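Pyruvate synthase subunit PorC (PDB 2RAA) serves as the gamma chain of a heterotetrameric pyruvate synthase, which oxidises pyruvate with coenzyme A to acetyl-CoA and carbon dioxide while reducing ferredoxin. Local coordinates at residues E21-G26 with E83-V88. Sequence-based numbering, arbitrary orientation.
With SO4 (sulfate ion), chain C.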
ATOM      1  N   GLU A  21       9.102  -4.471   7.230  1.00 52.28           N
ATOM      2  CA  GLU A  21       7.856  -4.087   7.811  1.00 54.28           C
ATOM      3  C   GLU A  21       7.153  -2.902   7.156  1.00 52.13           C
ATOM      4  O   GLU A  21       7.767  -1.896   6.907  1.00 54.04           O
ATOM      5  CB  GLU A  21       8.135  -3.760   9.255  1.00 55.60           C
ATOM      6  CG  GLU A  21       6.872  -3.569  10.040  1.00 66.17           C
ATOM      7  CD  GLU A  21       7.145  -3.172  11.459  1.00 83.50           C
ATOM      8  OE1 GLU A  21       8.068  -3.776  12.083  1.00 86.79           O
ATOM      9  OE2 GLU A  21       6.432  -2.245  11.918  1.00 92.05           O
ATOM     10  N   ILE A  22       5.835  -3.021   6.988  1.00 49.63           N
ATOM     11  CA  ILE A  22       5.014  -2.045   6.315  1.00 45.92           C
ATOM     12  C   ILE A  22       3.777  -1.705   7.154  1.00 47.06           C
ATOM     13  O   ILE A  22       3.117  -2.590   7.647  1.00 46.53           O
ATOM     14  CB  ILE A  22       4.501  -2.639   5.011  1.00 46.80           C
ATOM     15  CG1 ILE A  22       5.699  -3.054   4.114  1.00 47.73           C
ATOM     16  CG2 ILE A  22       3.585  -1.627   4.316  1.00 39.64           C
ATOM     17  CD1 ILE A  22       5.403  -4.204   3.189  1.00 52.07           C
ATOM     18  N   ARG A  23       3.461  -0.431   7.320  1.00 46.87           N
ATOM     19  CA  ARG A  23       2.302  -0.045   8.124  1.00 49.06           C
ATOM     20  C   ARG A  23       1.388   0.776   7.247  1.00 46.98           C
ATOM     21  O   ARG A  23       1.819   1.725   6.633  1.00 46.24           O
ATOM     22  CB  ARG A  23       2.708   0.774   9.335  1.00 51.29           C
ATOM     23  CG  ARG A  23       1.527   1.169  10.236  1.00 50.66           C
ATOM     24  CD  ARG A  23       2.055   1.883  11.473  1.00 56.70           C
ATOM     25  NE  ARG A  23       2.544   3.209  11.149  1.00 51.66           N
ATOM     26  CZ  ARG A  23       3.395   3.906  11.887  1.00 51.55           C
ATOM     27  NH1 ARG A  23       3.927   3.410  13.002  1.00 58.25           N
ATOM     28  NH2 ARG A  23       3.738   5.106  11.475  1.00 56.58           N
ATOM     29  N   TRP A  24       0.131   0.388   7.194  1.00 45.77           N
ATOM     30  CA  TRP A  24      -0.821   1.008   6.285  1.00 46.22           C
ATOM     31  C   TRP A  24      -1.735   1.860   7.068  1.00 48.24           C
ATOM     32  O   TRP A  24      -2.120   1.454   8.168  1.00 49.23           O
ATOM     33  CB  TRP A  24      -1.750  -0.036   5.658  1.00 45.54           C
ATOM     34  CG  TRP A  24      -1.095  -1.044   4.865  1.00 46.30           C
ATOM     35  CD1 TRP A  24      -0.338  -2.053   5.331  1.00 47.24           C
ATOM     36  CD2 TRP A  24      -1.188  -1.220   3.437  1.00 44.83           C
ATOM     37  NE1 TRP A  24       0.072  -2.848   4.294  1.00 40.03           N
ATOM     38  CE2 TRP A  24      -0.400  -2.337   3.115  1.00 48.29           C
ATOM     39  CE3 TRP A  24      -1.820  -0.515   2.409  1.00 44.72           C
ATOM     40  CZ2 TRP A  24      -0.231  -2.782   1.801  1.00 42.98           C
ATOM     41  CZ3 TRP A  24      -1.663  -0.947   1.099  1.00 52.22           C
ATOM     42  CH2 TRP A  24      -0.869  -2.064   0.800  1.00 47.63           C
ATOM     43  N   HIS A  25      -2.172   2.972   6.466  1.00 47.98           N
ATOM     44  CA  HIS A  25      -3.169   3.850   7.076  1.00 47.87           C
ATOM     45  C   HIS A  25      -4.250   4.134   6.052  1.00 49.79           C
ATOM     46  O   HIS A  25      -3.978   4.594   4.958  1.00 48.36           O
ATOM     47  CB  HIS A  25      -2.550   5.145   7.540  1.00 46.35           C
ATOM     48  CG  HIS A  25      -1.501   4.951   8.580  1.00 48.80           C
ATOM     49  ND1 HIS A  25      -1.749   5.120   9.925  1.00 46.77           N
ATOM     50  CD2 HIS A  25      -0.205   4.573   8.474  1.00 50.72           C
ATOM     51  CE1 HIS A  25      -0.642   4.868  10.603  1.00 54.79           C
ATOM     52  NE2 HIS A  25       0.308   4.527   9.748  1.00 53.27           N
ATOM     53  N   GLY A  26      -5.474   3.823   6.427  1.00 50.76           N
ATOM     54  CA  GLY A  26      -6.624   4.043   5.601  1.00 53.56           C
ATOM     55  C   GLY A  26      -7.802   4.124   6.545  1.00 54.14           C
ATOM     56  O   GLY A  26      -7.633   4.024   7.758  1.00 53.98           O
ATOM     57  N   GLU A  83       5.687  -0.503  15.383  1.00 77.01           N
ATOM     58  CA  GLU A  83       6.108   0.810  15.863  1.00 77.15           C
ATOM     59  C   GLU A  83       7.251   1.368  15.014  1.00 73.91           C
ATOM     60  O   GLU A  83       7.424   2.582  14.982  1.00 74.98           O
ATOM     61  CB  GLU A  83       6.467   0.758  17.365  1.00 78.53           C
ATOM     62  CG  GLU A  83       5.226   0.501  18.256  1.00 86.48           C
ATOM     63  CD  GLU A  83       5.500  -0.437  19.443  1.00101.67           C
ATOM     64  OE1 GLU A  83       6.494  -0.198  20.173  1.00108.11           O
ATOM     65  OE2 GLU A  83       4.712  -1.407  19.643  1.00104.47           O
ATOM     66  N   ASN A  84       7.988   0.506  14.301  1.00 68.13           N
ATOM     67  CA  ASN A  84       9.130   0.955  13.490  1.00 64.01           C
ATOM     68  C   ASN A  84       9.152   0.449  12.059  1.00 59.48           C
ATOM     69  O   ASN A  84      10.057  -0.302  11.669  1.00 56.71           O
ATOM     70  CB  ASN A  84      10.409   0.551  14.172  1.00 64.14           C
ATOM     71  CG  ASN A  84      10.606   1.286  15.433  1.00 66.00           C
ATOM     72  OD1 ASN A  84      11.091   2.423  15.431  1.00 69.84           O
ATOM     73  ND2 ASN A  84      10.205   0.667  16.537  1.00 70.83           N
ATOM     74  N   PRO A  85       8.199   0.921  11.250  1.00 53.41           N
ATOM     75  CA  PRO A  85       8.058   0.405   9.902  1.00 51.31           C
ATOM     76  C   PRO A  85       9.112   0.895   8.917  1.00 49.99           C
ATOM     77  O   PRO A  85       9.603   2.013   9.010  1.00 51.83           O
ATOM     78  CB  PRO A  85       6.697   0.931   9.487  1.00 48.66           C
ATOM     79  CG  PRO A  85       6.589   2.219  10.198  1.00 51.10           C
ATOM     80  CD  PRO A  85       7.219   1.977  11.535  1.00 52.60           C
ATOM     81  N   ASP A  86       9.410   0.042   7.952  1.00 49.65           N
ATOM     82  CA  ASP A  86      10.309   0.364   6.855  1.00 48.00           C
ATOM     83  C   ASP A  86       9.582   1.210   5.822  1.00 47.87           C
ATOM     84  O   ASP A  86      10.229   1.971   5.091  1.00 46.52           O
ATOM     85  CB  ASP A  86      10.811  -0.926   6.209  1.00 49.73           C
ATOM     86  CG  ASP A  86      11.699  -1.750   7.162  1.00 53.53           C
ATOM     87  OD1 ASP A  86      12.761  -1.239   7.571  1.00 64.65           O
ATOM     88  OD2 ASP A  86      11.345  -2.909   7.488  1.00 51.97           O
ATOM     89  N   VAL A  87       8.246   1.100   5.795  1.00 40.62           N
ATOM     90  CA  VAL A  87       7.423   1.832   4.835  1.00 43.71           C
ATOM     91  C   VAL A  87       6.100   2.128   5.456  1.00 42.37           C
ATOM     92  O   VAL A  87       5.545   1.282   6.122  1.00 42.37           O
ATOM     93  CB  VAL A  87       7.111   0.985   3.545  1.00 43.64           C
ATOM     94  CG1 VAL A  87       6.231   1.751   2.559  1.00 40.22           C
ATOM     95  CG2 VAL A  87       8.432   0.560   2.840  1.00 44.72           C
ATOM     96  N   VAL A  88       5.607   3.339   5.239  1.00 48.53           N
ATOM     97  CA  VAL A  88       4.284   3.771   5.704  1.00 46.96           C
ATOM     98  C   VAL A  88       3.521   4.081   4.449  1.00 48.82           C
ATOM     99  O   VAL A  88       4.033   4.769   3.576  1.00 49.85           O
ATOM    100  CB  VAL A  88       4.359   5.015   6.667  1.00 47.15           C
ATOM    101  CG1 VAL A  88       2.993   5.592   6.924  1.00 39.93           C
ATOM    102  CG2 VAL A  88       5.021   4.618   8.015  1.00 43.48           C
TER
HETATM  103  S   SO4 C 194       8.333  -3.067  15.287  1.00 92.10           S
HETATM  104  O1  SO4 C 194       9.366  -2.683  16.240  1.00104.86           O
HETATM  105  O2  SO4 C 194       8.307  -2.027  14.244  1.00 86.45           O
HETATM  106  O3  SO4 C 194       8.712  -4.364  14.729  1.00 91.92           O
HETATM  107  O4  SO4 C 194       7.048  -3.137  15.995  1.00 87.27           O
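With CG anti to the backbone N (chi1 -178°) and a bend at chi3, R23 lays one face of its guanidinium against the P85 ring, CG of the proline sitting 4.0 Å from CZ. A flat cation suits this place, since its face packs on the ring while its N-H groups reach the backbone oxygens of V82, I100 and E102. NE donates to NE2 of H25 at 2.9 Å, and V88 CG1 packs against CD2 of that imidazole. The backbones pair as parallel neighbours near the middle of a mixed sheet flanked by helices: R23 N bonds V87 O (3.0 Å), and E21 O accepts from both V87 N and D86 N. On the other face, where beta-branched aliphatics suit an extended strand buried against helices, I22 meets L39 of helix 32-45 and V87 meets L157 of helix 150-161. The short carboxylate of D86 suits a return bond, OD2 taking E21 N at 2.7 Å through its anti lone pair. CG of E21 is also anti to N (chi1 -170°), and this long, extended chain carries its carboxylate past P85 to a weak, long ion pair with R70 and to a sulfate, probably from the crystallisation liquor, whose O2 is gripped by N84 N at 2.6 Å and whose O4 by E83 N. An alanine here would probably open a gap beside P85 and leave R70 without that partner.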